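Local coordinates for protein scyllo-inositol 2-dehydrogenase (NADP(+)) IolW (Bacillus subtilis subsp. subtilis, PDB 3GDO) that catalyses the reversible NADPH-dependent reduction of scyllo-inosose to scyllo-inositol, as a member of the Gfo/Idh/MocA oxidoreductase family that does not accept NADH, at residues M94-T99 against L178-I183; Q185-H188 against M192-A195; F213-D218 against I330-A335; G173-L178 against E334-S339; V69-P74 against E80-C85. All coordinates share one frame; numbering follows the deposited sequence. Where two conformers were deposited one is given.

Contact 1. Residues M94-T99 against L178-I183; sequences MEKPMT and LGSHII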
# COMPACT_ATOMS: atom_id res chain seq x y z
N MET B 94 7.14 -28.22 -12.66
CA MET B 94 6.99 -28.21 -11.19
C MET B 94 5.93 -27.16 -10.84
O MET B 94 5.80 -26.15 -11.54
CB MET B 94 8.29 -27.76 -10.48
CG MET B 94 9.62 -28.42 -10.88
SD MET B 94 11.05 -27.87 -9.91
CE MET B 94 10.74 -28.52 -8.31
N GLU B 95 5.19 -27.36 -9.75
CA GLU B 95 4.27 -26.30 -9.29
C GLU B 95 5.08 -25.19 -8.62
O GLU B 95 6.24 -25.40 -8.23
CB GLU B 95 3.17 -26.83 -8.34
CG GLU B 95 1.82 -27.14 -9.01
CD GLU B 95 1.01 -25.91 -9.46
OE1 GLU B 95 1.51 -24.74 -9.37
OE2 GLU B 95 -0.13 -26.14 -9.93
N LYS B 96 4.49 -23.99 -8.54
CA LYS B 96 5.02 -22.97 -7.64
C LYS B 96 4.58 -23.31 -6.20
O LYS B 96 3.62 -24.03 -6.02
CB LYS B 96 4.57 -21.56 -8.03
CG LYS B 96 3.11 -21.41 -8.46
CD LYS B 96 2.11 -21.70 -7.34
CE LYS B 96 2.28 -20.77 -6.17
NZ LYS B 96 1.21 -20.99 -5.19
N PRO B 97 5.30 -22.86 -5.16
CA PRO B 97 6.61 -22.27 -5.19
C PRO B 97 7.57 -23.39 -5.48
O PRO B 97 7.38 -24.49 -4.98
CB PRO B 97 6.78 -21.74 -3.77
CG PRO B 97 6.00 -22.73 -2.92
CD PRO B 97 4.80 -23.04 -3.78
N MET B 98 8.57 -23.12 -6.31
CA MET B 98 9.52 -24.15 -6.79
C MET B 98 10.04 -25.06 -5.65
O MET B 98 9.78 -26.26 -5.66
CB MET B 98 10.67 -23.45 -7.55
CG MET B 98 11.69 -24.37 -8.23
SD MET B 98 13.05 -23.37 -8.93
CE MET B 98 13.88 -24.77 -9.73
N THR B 99 10.74 -24.49 -4.67
CA THR B 99 11.21 -25.23 -3.48
C THR B 99 11.17 -24.29 -2.27
O THR B 99 10.90 -23.11 -2.44
CB THR B 99 12.67 -25.69 -3.64
OG1 THR B 99 13.46 -24.59 -4.09
CG2 THR B 99 12.79 -26.86 -4.63
N LEU B 178 0.95 -17.36 -2.06
CA LEU B 178 0.33 -16.26 -2.84
C LEU B 178 1.38 -15.27 -3.26
O LEU B 178 1.38 -14.82 -4.42
CB LEU B 178 -0.75 -15.54 -2.01
CG LEU B 178 -1.89 -16.36 -1.37
CD1 LEU B 178 -2.92 -15.39 -0.77
CD2 LEU B 178 -2.56 -17.34 -2.27
N GLY B 179 2.27 -14.92 -2.33
CA GLY B 179 3.33 -13.96 -2.61
C GLY B 179 4.16 -14.36 -3.82
O GLY B 179 4.54 -13.49 -4.62
N SER B 180 4.39 -15.66 -3.98
CA SER B 180 5.20 -16.18 -5.09
C SER B 180 4.64 -15.73 -6.45
O SER B 180 5.39 -15.31 -7.33
CB SER B 180 5.41 -17.71 -4.99
OG SER B 180 4.20 -18.42 -5.11
N HIS B 181 3.33 -15.73 -6.60
CA HIS B 181 2.71 -15.30 -7.85
C HIS B 181 2.98 -13.82 -8.23
O HIS B 181 3.20 -13.51 -9.40
CB HIS B 181 1.20 -15.46 -7.78
CG HIS B 181 0.74 -16.88 -7.79
ND1 HIS B 181 0.95 -17.73 -8.86
CD2 HIS B 181 0.03 -17.59 -6.88
CE1 HIS B 181 0.39 -18.90 -8.60
NE2 HIS B 181 -0.15 -18.85 -7.40
N ILE B 182 2.90 -12.92 -7.25
CA ILE B 182 3.01 -11.49 -7.57
C ILE B 182 4.47 -11.04 -7.58
O ILE B 182 4.83 -10.07 -8.25
CB ILE B 182 2.06 -10.63 -6.66
CG1 ILE B 182 2.37 -10.82 -5.16
CG2 ILE B 182 0.59 -11.01 -6.93
CD1 ILE B 182 1.63 -9.74 -4.25
N ILE B 183 5.32 -11.79 -6.87
CA ILE B 183 6.77 -11.65 -6.97
C ILE B 183 7.23 -12.04 -8.39
O ILE B 183 8.03 -11.33 -9.01
CB ILE B 183 7.47 -12.52 -5.91
CG1 ILE B 183 7.31 -11.90 -4.52
CG2 ILE B 183 8.99 -12.71 -6.24
CD1 ILE B 183 7.75 -12.87 -3.36
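Lys96, in the loop after a Rossmann-domain strand, reaches onto Ser180 and His181 of helix 174-190, and its aliphatic chain makes nearly all of the contact. Van der Waals touch comes first. The lysine chain and the imidazole cross at about a right angle: Lys96 CD lies 3.5 Å from His181 CE1, and Lys96 CE approaches His181 NE2 to 3.3 Å, meeting the ring obliquely. Lys96 CE also rests 3.2 Å from Ser180 OG, so one methylene touches both helix residues. The chain gets there folded up, with CG between the backbone N and the carbonyl carbon (chi1 42°) and further bends at chi2 and chi3. Pro97, joined to Lys96 by a cis peptide bond, adds a looser touch, its CB 4.4 Å from Ser180 OG.

Polar links mostly lead outside the pair. Lys96 NZ forms a salt bridge with Asp177, one helical turn before His181, and comes within 3.4 Å of His181 NE2. Ser180 OG is hydrogen-bonded to the carbonyl O of Tyr176.

Glu95-Lys96-Pro97 is the EKP sequence of Gfo/Idh/MocA proteins, consistent with a place beside the nicotinamide and substrate as in relatives. The contact joins the two domains: strand 91-95 runs next to strand 119-122, helix 174-190 belongs to the C-terminal domain, and Val329 of helix 323-342 touches Ser180.

Contact 2. Residues Q185-H188 against M192-A195; sequences QTLH and MPKA
Leu187 meets Met192 and Pro193 at a helix-to-strand connection of the C-terminal alpha/beta domain, where helix 174-190 ends and the chain crosses to strand 195-201. The contact is small, wholly apolar and local, with three residues between the segments. Leu187 projects from the helix with CG beside the backbone N (chi1 -65°), which brings both methyls round to the connecting loop. Its CD2 does most of the touching, 4.0 Å from CD of the Pro193 ring. Met192 begins by pointing away from the helix, but its chain bends at chi2 and chi3 and folds the sulfur back over the leucine. Pro193 carries the contact on to the sheet: it packs on Leu217 and Tyr219 of strand 212-219 and on Ile332 of helix 323-342, while Asn328 of that same helix touches both Leu187 and Met192. Beyond the proline, Lys194 and Ala195 pair by backbone hydrogen bonds with Asp218, so the loop enters the sheet directly. The sulfur lies against the two branches of the leucine, with Met192 SD 3.8 Å from Leu187 CD2 and 4.2 Å from Leu187 CD1.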
# COMPACT_ATOMS: atom_id res chain seq x y z
N GLN B 185 5.58 -11.99 -11.13
CA GLN B 185 5.11 -10.98 -12.07
C GLN B 185 6.05 -9.78 -12.05
O GLN B 185 6.45 -9.26 -13.11
CB GLN B 185 3.70 -10.54 -11.69
CG GLN B 185 2.65 -11.58 -12.05
CD GLN B 185 1.21 -11.14 -11.75
OE1 GLN B 185 0.98 -10.22 -10.96
NE2 GLN B 185 0.26 -11.78 -12.39
N THR B 186 6.43 -9.38 -10.83
CA THR B 186 7.31 -8.23 -10.63
C THR B 186 8.68 -8.48 -11.24
O THR B 186 9.25 -7.57 -11.89
CB THR B 186 7.47 -7.84 -9.14
OG1 THR B 186 6.17 -7.77 -8.52
CG2 THR B 186 8.16 -6.51 -9.01
N LEU B 187 9.24 -9.67 -10.98
CA LEU B 187 10.55 -10.05 -11.55
C LEU B 187 10.43 -10.09 -13.07
O LEU B 187 11.32 -9.62 -13.77
CB LEU B 187 10.99 -11.39 -11.02
CG LEU B 187 11.26 -11.42 -9.50
CD1 LEU B 187 11.82 -12.76 -9.13
CD2 LEU B 187 12.14 -10.31 -9.03
N HIS B 188 9.30 -10.57 -13.56
CA HIS B 188 9.08 -10.69 -14.99
C HIS B 188 9.13 -9.32 -15.62
O HIS B 188 9.73 -9.14 -16.69
CB HIS B 188 7.73 -11.36 -15.31
CG HIS B 188 7.52 -11.67 -16.76
ND1 HIS B 188 8.37 -12.49 -17.48
CD2 HIS B 188 6.57 -11.26 -17.63
CE1 HIS B 188 7.92 -12.60 -18.72
NE2 HIS B 188 6.84 -11.86 -18.84
N MET B 192 15.68 -8.27 -11.39
CA MET B 192 15.94 -8.37 -9.98
C MET B 192 16.12 -6.98 -9.37
O MET B 192 16.73 -6.10 -10.00
CB MET B 192 17.20 -9.22 -9.71
CG MET B 192 16.99 -10.78 -9.83
SD MET B 192 15.77 -11.49 -8.67
CE MET B 192 16.81 -11.90 -7.32
N PRO B 193 15.61 -6.79 -8.13
CA PRO B 193 15.79 -5.54 -7.41
C PRO B 193 17.17 -5.48 -6.75
O PRO B 193 17.90 -6.45 -6.75
CB PRO B 193 14.70 -5.60 -6.32
CG PRO B 193 14.59 -7.07 -6.01
CD PRO B 193 14.80 -7.77 -7.35
N LYS B 194 17.53 -4.35 -6.16
CA LYS B 194 18.80 -4.35 -5.47
C LYS B 194 18.68 -4.62 -3.99
O LYS B 194 19.69 -4.89 -3.34
CB LYS B 194 19.61 -3.11 -5.75
CG LYS B 194 18.91 -1.79 -5.66
CD LYS B 194 19.88 -0.76 -6.26
CE LYS B 194 19.26 0.63 -6.41
NZ LYS B 194 19.22 1.33 -5.10
N ALA B 195 17.46 -4.60 -3.45
CA ALA B 195 17.27 -4.90 -2.05
C ALA B 195 15.83 -5.26 -1.78
O ALA B 195 14.95 -5.00 -2.63
CB ALA B 195 17.74 -3.73 -1.18

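Contact 3. Residues F213-D218 against I330-A335; sequences FHLTLD and IRIIEA
Leu217 turns inward onto Ile332, while the carboxylate of the next residue, Asp218, is held at the end of the strand: its OD1 is hydrogen-bonded to both Gly220 N and Gln223 NE2. Those two bonds tie Asp218 to the turn and strand that follow. Across to the helix there are no hydrogen bonds at all, and the contact is made by three buried aliphatic side chains.

Leu215 and Leu217, two residues apart on strand 212-219, send their branches from the same face of the sheet. Both have CG beside the backbone N and nearly the same second torsion, and each reaches the helix with a methyl group. Ile332 takes both on a single carbon: its CG2 lies 4.0 Å from Leu215 CD2 and 4.1 Å from Leu217 CD1. CG2 stands opposite the backbone N of the isoleucine, with the longer CG1 arm beside that N (chi1 -65°). One methyl thus bridges the two leucines. The backbones stay well apart, Leu217 CA and Ile332 CA being separated by 8.7 Å.

Around this core, Ile332 also touches Met192, Pro193 and Val196, and Leu215 packs on Leu175 of helix 174-190. On the other face of the strand, His214 meets His214 of the second subunit, their rings inclined at about 35°. The contact is consistent with the open-faced sheet of the C-terminal alpha/beta domain of this family, one face covered by helices such as 323-342 and the other, here, meeting the second subunit.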
# COMPACT_ATOMS: atom_id res chain seq x y z
N PHE B 213 2.11 -10.60 4.74
CA PHE B 213 3.41 -10.15 4.26
C PHE B 213 3.27 -8.78 3.62
O PHE B 213 2.26 -8.45 2.95
CB PHE B 213 4.03 -11.17 3.26
CG PHE B 213 3.22 -11.34 2.00
CD1 PHE B 213 3.36 -10.44 0.93
CD2 PHE B 213 2.31 -12.36 1.89
CE1 PHE B 213 2.59 -10.58 -0.21
CE2 PHE B 213 1.52 -12.49 0.77
CZ PHE B 213 1.68 -11.61 -0.31
N HIS B 214 4.33 -8.01 3.81
CA HIS B 214 4.47 -6.73 3.16
C HIS B 214 5.93 -6.62 2.67
O HIS B 214 6.86 -6.55 3.48
CB HIS B 214 4.18 -5.61 4.17
CG HIS B 214 4.02 -4.29 3.51
ND1 HIS B 214 5.11 -3.54 3.08
CD2 HIS B 214 2.91 -3.63 3.11
CE1 HIS B 214 4.65 -2.44 2.48
NE2 HIS B 214 3.33 -2.48 2.47
N LEU B 215 6.15 -6.62 1.37
CA LEU B 215 7.52 -6.57 0.85
C LEU B 215 7.75 -5.31 0.04
O LEU B 215 6.89 -4.91 -0.74
CB LEU B 215 7.78 -7.77 -0.08
CG LEU B 215 8.27 -9.12 0.44
CD1 LEU B 215 7.28 -9.73 1.45
CD2 LEU B 215 8.42 -10.05 -0.77
N THR B 216 8.92 -4.70 0.22
CA THR B 216 9.36 -3.64 -0.67
C THR B 216 10.57 -4.13 -1.47
O THR B 216 11.62 -4.51 -0.87
CB THR B 216 9.76 -2.35 0.12
OG1 THR B 216 8.64 -1.88 0.89
CG2 THR B 216 10.27 -1.26 -0.83
N LEU B 217 10.43 -4.15 -2.78
CA LEU B 217 11.56 -4.43 -3.70
C LEU B 217 12.15 -3.14 -4.27
O LEU B 217 11.46 -2.37 -4.97
CB LEU B 217 11.18 -5.40 -4.83
CG LEU B 217 11.07 -6.89 -4.50
CD1 LEU B 217 10.09 -7.21 -3.38
CD2 LEU B 217 10.65 -7.70 -5.76
N ASP B 218 13.41 -2.91 -3.91
CA ASP B 218 14.07 -1.65 -4.15
C ASP B 218 14.71 -1.69 -5.53
O ASP B 218 15.68 -2.43 -5.76
CB ASP B 218 15.11 -1.39 -3.03
CG ASP B 218 15.91 -0.07 -3.22
OD1 ASP B 218 15.59 0.76 -4.10
OD2 ASP B 218 16.89 0.11 -2.46
N ILE B 330 12.20 -17.64 -5.25
CA ILE B 330 12.60 -18.19 -3.96
C ILE B 330 13.65 -17.33 -3.31
O ILE B 330 13.61 -17.12 -2.12
CB ILE B 330 13.10 -19.66 -4.08
CG1 ILE B 330 12.04 -20.54 -4.75
CG2 ILE B 330 13.46 -20.21 -2.72
CD1 ILE B 330 10.56 -20.32 -4.22
N ARG B 331 14.57 -16.79 -4.10
CA ARG B 331 15.58 -15.86 -3.60
C ARG B 331 14.93 -14.62 -2.96
O ARG B 331 15.38 -14.15 -1.91
CB ARG B 331 16.49 -15.41 -4.75
CG ARG B 331 17.55 -16.45 -5.14
CD ARG B 331 18.83 -15.78 -5.63
NE ARG B 331 18.99 -16.03 -7.05
CZ ARG B 331 19.62 -17.10 -7.54
NH1 ARG B 331 20.15 -18.01 -6.72
NH2 ARG B 331 19.71 -17.27 -8.87
N ILE B 332 13.87 -14.10 -3.59
CA ILE B 332 13.21 -12.92 -3.03
C ILE B 332 12.49 -13.32 -1.77
O ILE B 332 12.52 -12.57 -0.80
CB ILE B 332 12.19 -12.29 -4.00
CG1 ILE B 332 12.90 -11.75 -5.23
CG2 ILE B 332 11.35 -11.13 -3.28
CD1 ILE B 332 13.94 -10.70 -4.91
N ILE B 333 11.85 -14.50 -1.78
CA ILE B 333 11.11 -14.99 -0.60
C ILE B 333 12.05 -15.16 0.62
O ILE B 333 11.72 -14.70 1.71
CB ILE B 333 10.32 -16.26 -0.92
CG1 ILE B 333 9.12 -15.92 -1.81
CG2 ILE B 333 9.79 -16.90 0.32
CD1 ILE B 333 8.41 -17.13 -2.30
N GLU B 334 13.23 -15.75 0.41
CA GLU B 334 14.19 -15.96 1.51
C GLU B 334 14.75 -14.67 2.06
O GLU B 334 14.93 -14.52 3.27
CB GLU B 334 15.35 -16.90 1.09
CG GLU B 334 14.95 -18.39 1.03
CD GLU B 334 16.16 -19.37 0.81
OE1 GLU B 334 16.53 -20.10 1.76
OE2 GLU B 334 16.73 -19.40 -0.31
N ALA B 335 14.99 -13.72 1.17
CA ALA B 335 15.48 -12.39 1.59
C ALA B 335 14.42 -11.60 2.38
O ALA B 335 14.74 -10.90 3.34
CB ALA B 335 15.97 -11.57 0.38

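Contact 4. Residues G173-L178 against E334-S339; sequences GTLYDL and EAAMES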
# COMPACT_ATOMS: atom_id res chain seq x y z
N GLY B 173 2.49 -21.23 4.27
CA GLY B 173 2.09 -19.84 4.57
C GLY B 173 1.83 -19.06 3.30
O GLY B 173 2.08 -19.55 2.19
N THR B 174 1.36 -17.82 3.46
CA THR B 174 0.82 -17.12 2.30
C THR B 174 1.89 -16.43 1.42
O THR B 174 1.60 -16.10 0.28
CB THR B 174 -0.18 -16.04 2.72
OG1 THR B 174 0.47 -15.23 3.70
CG2 THR B 174 -1.53 -16.67 3.25
N LEU B 175 3.08 -16.16 1.95
CA LEU B 175 4.14 -15.58 1.13
C LEU B 175 4.63 -16.59 0.06
O LEU B 175 4.76 -16.27 -1.13
CB LEU B 175 5.31 -15.08 2.01
CG LEU B 175 6.56 -14.56 1.30
CD1 LEU B 175 6.26 -13.35 0.37
CD2 LEU B 175 7.71 -14.26 2.30
N TYR B 176 4.86 -17.84 0.48
CA TYR B 176 5.12 -18.91 -0.50
C TYR B 176 3.92 -19.16 -1.41
O TYR B 176 4.07 -19.26 -2.63
CB TYR B 176 5.45 -20.22 0.19
CG TYR B 176 6.89 -20.30 0.65
CD1 TYR B 176 7.23 -20.10 1.99
CD2 TYR B 176 7.90 -20.59 -0.26
CE1 TYR B 176 8.56 -20.21 2.42
CE2 TYR B 176 9.24 -20.68 0.15
CZ TYR B 176 9.56 -20.49 1.47
OH TYR B 176 10.90 -20.58 1.84
N ASP B 177 2.74 -19.26 -0.84
CA ASP B 177 1.61 -19.68 -1.63
C ASP B 177 1.04 -18.58 -2.55
O ASP B 177 0.73 -18.84 -3.71
CB ASP B 177 0.52 -20.21 -0.72
CG ASP B 177 -0.63 -20.77 -1.50
OD1 ASP B 177 -0.42 -21.27 -2.63
OD2 ASP B 177 -1.76 -20.73 -1.00
N LEU B 178 0.95 -17.36 -2.06
CA LEU B 178 0.33 -16.26 -2.84
C LEU B 178 1.38 -15.27 -3.26
O LEU B 178 1.38 -14.82 -4.42
CB LEU B 178 -0.75 -15.54 -2.01
CG LEU B 178 -1.89 -16.36 -1.37
CD1 LEU B 178 -2.92 -15.39 -0.77
CD2 LEU B 178 -2.56 -17.34 -2.27
N GLU B 334 13.23 -15.75 0.41
CA GLU B 334 14.19 -15.96 1.51
C GLU B 334 14.75 -14.67 2.06
O GLU B 334 14.93 -14.52 3.27
CB GLU B 334 15.35 -16.90 1.09
CG GLU B 334 14.95 -18.39 1.03
CD GLU B 334 16.16 -19.37 0.81
OE1 GLU B 334 16.53 -20.10 1.76
OE2 GLU B 334 16.73 -19.40 -0.31
N ALA B 335 14.99 -13.72 1.17
CA ALA B 335 15.48 -12.39 1.59
C ALA B 335 14.42 -11.60 2.38
O ALA B 335 14.74 -10.90 3.34
CB ALA B 335 15.97 -11.57 0.38
N ALA B 336 13.17 -11.70 1.96
CA ALA B 336 12.03 -11.16 2.73
C ALA B 336 11.97 -11.74 4.13
O ALA B 336 11.76 -11.00 5.10
CB ALA B 336 10.70 -11.45 2.01
N MET B 337 12.14 -13.06 4.24
CA MET B 337 12.05 -13.74 5.55
C MET B 337 13.18 -13.28 6.44
O MET B 337 13.00 -12.99 7.63
CB MET B 337 12.03 -15.25 5.36
CG MET B 337 10.81 -15.76 4.52
SD MET B 337 10.75 -17.55 4.12
CE MET B 337 10.65 -18.23 5.76
N GLU B 338 14.35 -13.15 5.81
CA GLU B 338 15.56 -12.69 6.48
C GLU B 338 15.45 -11.20 6.87
O GLU B 338 15.81 -10.81 8.00
CB GLU B 338 16.77 -12.98 5.56
CG GLU B 338 18.13 -12.74 6.18
CD GLU B 338 18.48 -13.75 7.26
OE1 GLU B 338 17.81 -14.81 7.36
OE2 GLU B 338 19.45 -13.48 8.01
N SER B 339 14.90 -10.39 5.97
CA SER B 339 14.63 -8.97 6.28
C SER B 339 13.74 -8.85 7.52
O SER B 339 14.05 -8.11 8.46
CB SER B 339 13.99 -8.26 5.08
OG SER B 339 13.55 -6.94 5.47
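The Tyr176 ring receives the sulfur of Met337 obliquely, 4.9 Å from the ring centroid and 58° off its normal, a Met-aromatic contact between two helices of the C-terminal alpha/beta domain. Ile333 CG2 lies over the same face, 3.8 Å from Tyr176 CZ, while the sulfur slants in from that side near the hydroxyl end, with Met337 SD 3.8 Å from Tyr176 CE1. The phenol oxygen is hydrogen-bonded to the carbonyl O of Ala100, which ties the tyrosine to the Rossmann-domain loop between strand 91-95 and helix 102-115. Tyrosine and methionine side chains cross at about a right angle.

Helices 174-190 and 323-342 run nearly antiparallel here, their short segments inclined at 158° with axes 11.6 Å apart. That spacing is wide, and it is bridged by side chains rather than by close backbones.

Leu175 makes the aliphatic part of the contact, next to the tyrosine. Its CG stands anti to the backbone N (chi1 174°), which extends the branch toward the second helix. Both helices pack on the sheet: Leu175 also touches Phe213, Leu215 and Val200, and Ala336 touches Leu215, Val196 and Ala198, so the two rest side by side on the same strands. Met337, at the outer margin, is exposed to solvent. One methyl meets both residues of the second helix: Leu175 CD2 lies 4.1 Å from Ala336 CB and equally 4.1 Å from Met337 CG.

Contact 5. Residues V69-P74 against E80-C85; sequences VIVTTP and EHTMAC
Val69, Val71 and Thr73 of one Rossmann-fold strand and its extension face Cys85, Thr82 and His81 of the helix that follows, inside the beta-alpha-beta unit of strand 68-71, helix 78-87 and strand 91-95. The short strand and helix segments run at 166° to each other, with axes 9.5 Å apart.

Van der Waals packing comes from the strand proper, with Val69 and Cys85 as its apolar pair. Val71 faces Thr82 OG1 with both methyls, CG1 and CG2 each 4.0 Å from the oxygen; that hydroxyl is hydrogen-bonded to the carbonyl O of His78. Leu11 of strand 6-11 touches both valines, and Val92 of strand 91-95 touches Val71, Thr82 and Cys85, so the helix closes over neighbouring strands of the parallel sheet.

Polar atoms meet past the strand end. Thr73 and the imidazole of His81 cross at about a right angle, with Thr73 OG1 3.1 Å from His81 ND1 and Thr73 CG2 3.4 Å from the same nitrogen. Thr73 also touches the probable GxGxxG dinucleotide-binding loop.

At the other end Cys85 SG, set beside its backbone N (chi1 -70°), straddles the valine branches, 3.5 Å from Val69 CG1 and 3.7 Å from Val69 CG2.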
# COMPACT_ATOMS: atom_id res chain seq x y z
N VAL B 69 6.87 -35.10 -17.36
CA VAL B 69 6.23 -35.36 -16.06
C VAL B 69 5.76 -34.01 -15.46
O VAL B 69 6.53 -33.03 -15.41
CB VAL B 69 7.21 -36.04 -15.08
CG1 VAL B 69 6.53 -36.33 -13.73
CG2 VAL B 69 7.73 -37.35 -15.66
N ILE B 70 4.49 -33.96 -15.04
CA ILE B 70 3.96 -32.84 -14.22
C ILE B 70 4.01 -33.19 -12.73
O ILE B 70 3.43 -34.18 -12.29
CB ILE B 70 2.53 -32.48 -14.62
CG1 ILE B 70 2.36 -32.56 -16.15
CG2 ILE B 70 2.10 -31.13 -14.01
CD1 ILE B 70 3.08 -31.47 -16.97
N VAL B 71 4.77 -32.45 -11.96
CA VAL B 71 4.87 -32.78 -10.55
C VAL B 71 3.86 -31.94 -9.72
O VAL B 71 3.99 -30.74 -9.59
CB VAL B 71 6.30 -32.66 -10.02
CG1 VAL B 71 6.36 -33.10 -8.57
CG2 VAL B 71 7.23 -33.55 -10.87
N THR B 72 2.83 -32.61 -9.22
CA THR B 72 1.90 -31.97 -8.30
C THR B 72 1.91 -32.64 -6.90
O THR B 72 1.04 -32.38 -6.11
CB THR B 72 0.47 -31.93 -8.87
OG1 THR B 72 -0.10 -33.22 -8.72
CG2 THR B 72 0.45 -31.47 -10.38
N THR B 73 2.87 -33.49 -6.59
CA THR B 73 2.87 -34.12 -5.27
C THR B 73 3.10 -33.05 -4.20
O THR B 73 3.57 -31.96 -4.54
CB THR B 73 3.86 -35.30 -5.18
OG1 THR B 73 5.11 -34.90 -5.72
CG2 THR B 73 3.33 -36.51 -5.97
N PRO B 74 2.73 -33.32 -2.91
CA PRO B 74 2.80 -32.23 -1.90
C PRO B 74 4.22 -31.69 -1.69
O PRO B 74 5.21 -32.43 -1.87
CB PRO B 74 2.28 -32.91 -0.62
CG PRO B 74 1.46 -34.07 -1.09
CD PRO B 74 2.18 -34.56 -2.33
N GLU B 80 12.33 -34.68 -4.21
CA GLU B 80 12.70 -36.07 -4.47
C GLU B 80 12.18 -36.55 -5.83
O GLU B 80 12.92 -37.07 -6.65
CB GLU B 80 12.01 -36.89 -3.40
CG GLU B 80 12.86 -37.78 -2.55
CD GLU B 80 12.00 -38.40 -1.47
OE1 GLU B 80 11.61 -37.67 -0.52
OE2 GLU B 80 11.67 -39.60 -1.59
N HIS B 81 10.87 -36.37 -6.03
CA HIS B 81 10.20 -36.75 -7.27
C HIS B 81 10.79 -36.06 -8.49
O HIS B 81 11.07 -36.71 -9.50
CB HIS B 81 8.71 -36.47 -7.15
CG HIS B 81 7.97 -37.47 -6.31
ND1 HIS B 81 6.60 -37.55 -6.28
CD2 HIS B 81 8.42 -38.46 -5.50
CE1 HIS B 81 6.23 -38.53 -5.46
NE2 HIS B 81 7.32 -39.10 -4.98
N THR B 82 10.99 -34.75 -8.40
CA THR B 82 11.56 -33.98 -9.48
C THR B 82 12.98 -34.49 -9.84
O THR B 82 13.28 -34.67 -11.02
CB THR B 82 11.58 -32.48 -9.15
OG1 THR B 82 10.25 -32.07 -8.78
CG2 THR B 82 12.02 -31.66 -10.37
N MET B 83 13.81 -34.70 -8.82
CA MET B 83 15.16 -35.19 -9.05
C MET B 83 15.11 -36.54 -9.76
O MET B 83 15.78 -36.73 -10.78
CB MET B 83 15.96 -35.30 -7.75
CG MET B 83 17.49 -35.52 -8.03
SD MET B 83 18.25 -34.34 -9.15
CE MET B 83 19.34 -33.57 -7.94
N ALA B 84 14.28 -37.45 -9.24
CA ALA B 84 14.06 -38.76 -9.82
C ALA B 84 13.66 -38.66 -11.28
O ALA B 84 14.12 -39.44 -12.12
CB ALA B 84 13.00 -39.51 -9.04
N CYS B 85 12.80 -37.69 -11.61
CA CYS B 85 12.40 -37.53 -13.01
C CYS B 85 13.55 -37.03 -13.86
O CYS B 85 13.74 -37.49 -15.00
CB CYS B 85 11.23 -36.58 -13.14
SG CYS B 85 9.71 -37.24 -12.49

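Contact 5 comes first along the chain, in the NADP-binding Rossmann domain; contact 1 links strand 91-95, the neighbour of strand 68-71, to helix 174-190 of the C-terminal domain. Contacts 2, 3 and 4 lie wholly in that second domain. Contacts 1 and 4 alternate along the chain and share Leu178. Helix 174-190 serves contacts 1, 2 and 4, and helix 323-342 serves contacts 3 and 4, whose centres are about 6 Å apart. Centre to centre, contact 2 lies about 9 Å from contact 3, with which it shares backbone bonds, and about 27 Å from contact 5. Contact 1 therefore bridges the cofactor domain and the helix-covered sheet whose other face meets the second subunit at contact 3.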